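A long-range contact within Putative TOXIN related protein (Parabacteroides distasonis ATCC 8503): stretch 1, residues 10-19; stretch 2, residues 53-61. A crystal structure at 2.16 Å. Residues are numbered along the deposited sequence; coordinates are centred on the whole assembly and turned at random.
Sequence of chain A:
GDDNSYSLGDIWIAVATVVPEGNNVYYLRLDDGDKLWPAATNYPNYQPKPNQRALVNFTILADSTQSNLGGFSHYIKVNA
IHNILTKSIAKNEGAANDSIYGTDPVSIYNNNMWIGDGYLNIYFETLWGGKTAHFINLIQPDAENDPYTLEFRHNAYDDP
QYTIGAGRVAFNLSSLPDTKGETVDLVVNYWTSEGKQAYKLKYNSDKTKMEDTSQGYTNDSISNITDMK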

# COMPACT_ATOMS: atom_id res chain seq x y z
N ASP A 10 -9.27 -12.33 20.54
CA ASP A 10 -9.61 -13.60 19.86
C ASP A 10 -9.59 -13.35 18.35
O ASP A 10 -8.76 -13.91 17.63
CB ASP A 10 -10.99 -14.10 20.32
CG ASP A 10 -11.21 -15.56 19.99
OD1 ASP A 10 -10.27 -16.35 20.20
OD2 ASP A 10 -12.32 -15.93 19.54
N ILE A 11 -10.49 -12.48 17.91
CA ILE A 11 -10.57 -12.06 16.51
C ILE A 11 -9.66 -10.87 16.29
O ILE A 11 -9.75 -9.88 17.00
CB ILE A 11 -12.02 -11.68 16.16
CG1 ILE A 11 -12.85 -12.94 15.90
CG2 ILE A 11 -12.06 -10.78 14.95
CD1 ILE A 11 -12.66 -14.02 16.95
N TRP A 12 -8.79 -10.97 15.28
CA TRP A 12 -7.92 -9.87 14.86
C TRP A 12 -8.22 -9.45 13.41
O TRP A 12 -8.56 -10.28 12.57
CB TRP A 12 -6.46 -10.30 14.96
CG TRP A 12 -6.02 -10.68 16.33
CD1 TRP A 12 -5.71 -11.94 16.78
CD2 TRP A 12 -5.82 -9.81 17.45
NE1 TRP A 12 -5.34 -11.90 18.09
CE2 TRP A 12 -5.40 -10.61 18.54
CE3 TRP A 12 -5.96 -8.43 17.65
CZ2 TRP A 12 -5.13 -10.08 19.81
CZ3 TRP A 12 -5.68 -7.90 18.91
CH2 TRP A 12 -5.27 -8.72 19.97
N ILE A 13 -8.10 -8.16 13.13
CA ILE A 13 -8.17 -7.68 11.77
C ILE A 13 -6.90 -6.91 11.50
O ILE A 13 -6.53 -6.06 12.27
CB ILE A 13 -9.41 -6.82 11.50
CG1 ILE A 13 -10.66 -7.54 12.05
CG2 ILE A 13 -9.56 -6.62 9.97
CD1 ILE A 13 -12.02 -6.97 11.59
N ALA A 14 -6.21 -7.27 10.42
CA ALA A 14 -4.94 -6.63 10.07
C ALA A 14 -4.63 -6.71 8.56
O ALA A 14 -5.15 -7.59 7.85
CB ALA A 14 -3.81 -7.26 10.89
N VAL A 15 -3.79 -5.78 8.08
CA VAL A 15 -3.24 -5.83 6.75
C VAL A 15 -2.03 -6.79 6.82
O VAL A 15 -1.23 -6.70 7.76
CB VAL A 15 -2.92 -4.40 6.20
CG1 VAL A 15 -2.24 -4.44 4.80
CG2 VAL A 15 -4.18 -3.56 6.15
N ALA A 16 -1.97 -7.75 5.89
CA ALA A 16 -0.89 -8.74 5.81
C ALA A 16 -0.40 -8.87 4.38
O ALA A 16 -1.18 -8.69 3.43
CB ALA A 16 -1.39 -10.12 6.25
N THR A 17 0.85 -9.28 4.25
CA THR A 17 1.36 -9.73 2.97
C THR A 17 1.20 -11.24 2.82
O THR A 17 1.54 -12.01 3.71
CB THR A 17 2.81 -9.34 2.78
OG1 THR A 17 2.95 -7.94 3.05
CG2 THR A 17 3.31 -9.72 1.29
N VAL A 18 0.63 -11.64 1.69
CA VAL A 18 0.46 -13.02 1.33
C VAL A 18 1.79 -13.55 0.78
O VAL A 18 2.34 -13.02 -0.18
CB VAL A 18 -0.65 -13.21 0.23
CG1 VAL A 18 -0.71 -14.69 -0.22
CG2 VAL A 18 -2.03 -12.77 0.72
N VAL A 19 2.30 -14.61 1.36
CA VAL A 19 3.51 -15.21 0.78
C VAL A 19 3.24 -16.63 0.32
O VAL A 19 3.13 -17.52 1.14
CB VAL A 19 4.70 -15.18 1.77
CG1 VAL A 19 5.95 -15.67 1.07
CG2 VAL A 19 4.91 -13.75 2.33
N ARG A 53 -1.06 -7.70 -0.90
CA ARG A 53 -1.52 -7.50 0.49
C ARG A 53 -3.00 -7.80 0.57
O ARG A 53 -3.70 -7.77 -0.45
CB ARG A 53 -1.25 -6.08 0.94
CG ARG A 53 0.19 -5.66 0.79
CD ARG A 53 0.63 -4.80 2.00
NE ARG A 53 1.11 -5.65 3.07
CZ ARG A 53 1.29 -5.25 4.33
NH1 ARG A 53 0.99 -4.00 4.69
NH2 ARG A 53 1.77 -6.08 5.21
N ALA A 54 -3.47 -8.06 1.78
CA ALA A 54 -4.86 -8.40 2.02
C ALA A 54 -5.27 -7.92 3.41
O ALA A 54 -4.43 -7.78 4.29
CB ALA A 54 -5.10 -9.89 1.90
N LEU A 55 -6.54 -7.59 3.54
CA LEU A 55 -7.16 -7.39 4.83
C LEU A 55 -7.63 -8.78 5.32
O LEU A 55 -8.45 -9.43 4.66
CB LEU A 55 -8.33 -6.41 4.69
CG LEU A 55 -8.94 -5.88 5.99
CD1 LEU A 55 -7.93 -5.06 6.80
CD2 LEU A 55 -10.21 -5.05 5.64
N VAL A 56 -7.08 -9.21 6.44
CA VAL A 56 -7.31 -10.54 6.97
C VAL A 56 -7.99 -10.53 8.34
O VAL A 56 -7.53 -9.87 9.26
CB VAL A 56 -5.98 -11.32 7.10
CG1 VAL A 56 -6.26 -12.73 7.57
CG2 VAL A 56 -5.19 -11.34 5.73
N ASN A 57 -9.08 -11.29 8.46
CA ASN A 57 -9.78 -11.53 9.72
C ASN A 57 -9.36 -12.93 10.15
O ASN A 57 -9.62 -13.91 9.44
CB ASN A 57 -11.28 -11.45 9.49
CG ASN A 57 -12.12 -11.61 10.80
OD1 ASN A 57 -11.71 -12.27 11.77
ND2 ASN A 57 -13.29 -10.98 10.82
N PHE A 58 -8.64 -13.02 11.27
CA PHE A 58 -8.07 -14.28 11.70
C PHE A 58 -8.22 -14.49 13.22
O PHE A 58 -8.38 -13.54 14.00
CB PHE A 58 -6.59 -14.39 11.26
CG PHE A 58 -5.68 -13.37 11.89
CD1 PHE A 58 -5.52 -12.11 11.32
CD2 PHE A 58 -4.98 -13.66 13.07
CE1 PHE A 58 -4.70 -11.17 11.91
CE2 PHE A 58 -4.14 -12.71 13.65
CZ PHE A 58 -4.00 -11.46 13.05
N THR A 59 -8.18 -15.76 13.61
CA THR A 59 -8.25 -16.19 15.00
C THR A 59 -6.99 -16.99 15.30
O THR A 59 -6.65 -17.92 14.57
CB THR A 59 -9.47 -17.07 15.22
OG1 THR A 59 -10.66 -16.34 14.88
CG2 THR A 59 -9.56 -17.59 16.69
N ILE A 60 -6.28 -16.60 16.35
CA ILE A 60 -5.04 -17.27 16.75
C ILE A 60 -5.37 -18.63 17.37
O ILE A 60 -6.21 -18.69 18.25
CB ILE A 60 -4.29 -16.43 17.79
CG1 ILE A 60 -3.71 -15.16 17.13
CG2 ILE A 60 -3.22 -17.28 18.51
CD1 ILE A 60 -2.24 -15.26 16.71
N LEU A 61 -4.71 -19.69 16.91
CA LEU A 61 -4.98 -21.05 17.39
C LEU A 61 -3.93 -21.55 18.38
O LEU A 61 -4.22 -22.40 19.24
CB LEU A 61 -5.07 -22.02 16.22
CG LEU A 61 -6.17 -21.77 15.17
CD1 LEU A 61 -6.18 -22.89 14.13
CD2 LEU A 61 -7.54 -21.63 15.84

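The two stretches are neighbouring antiparallel β-strands, joined by a regular backbone hydrogen-bond ladder and reinforced by side-chain contacts on both faces of the sheet. Their N-to-C directions diverge by 139°, and 864 Å² of surface is buried between them.

Three hydrogen-bonded pairs form the ladder, and in each the two residues exchange amide and carbonyl. Trp12 N donates to Phe58 O (2.9 Å) and Phe58 N returns a bond to Trp12 O (3.0 Å). Ala14 N reaches Val56 O at 3.1 Å, with Val56 N to Ala14 O at 2.9 Å; Ala16 N to Ala54 O and Ala54 N to Ala16 O both measure 2.9 Å. Between these rungs lie the non-hydrogen-bonded pairs Ile13–Asn57 and Val15–Leu55, and a third, Thr17–Arg53, follows the last rung; in all three the CA atoms come closer than in the hydrogen-bonded pairs. Here CA-H groups approach carbonyl oxygens, as in Ile13 CA to Val56 O (3.4 Å) and Asn57 CA to Trp12 O (3.3 Å).

On the face carrying Trp12, Ala14 and Ala16, the aromatic residues dominate. Trp12 CB sits over the face of the Phe58 ring, 3.6 Å from its centroid, in a CH-π contact, while the indole itself lies oblique to that ring. Ala14 CB meets the ring edge, 4.1 Å from Phe58 CE1. Ala16 CB packs against Val56 CG2 at 4.0 Å.

The other face combines apolar and polar contacts. Leu55 CD1 touches both Ile13 CG2 (3.9 Å) and Val15 CG2 (4.1 Å), bridging successive side chains on this face of the partner strand. Arg53 extends across to Thr17, whose OG1 accepts a hydrogen bond from Arg53 NE (2.9 Å) and a weak one from Arg53 NH2 (3.1 Å). The hydroxyl oxygen lies near the guanidinium plane, where its N-H groups point, whereas Val15 CG1 covers one face of the group, 3.3 Å from Arg53 NH1.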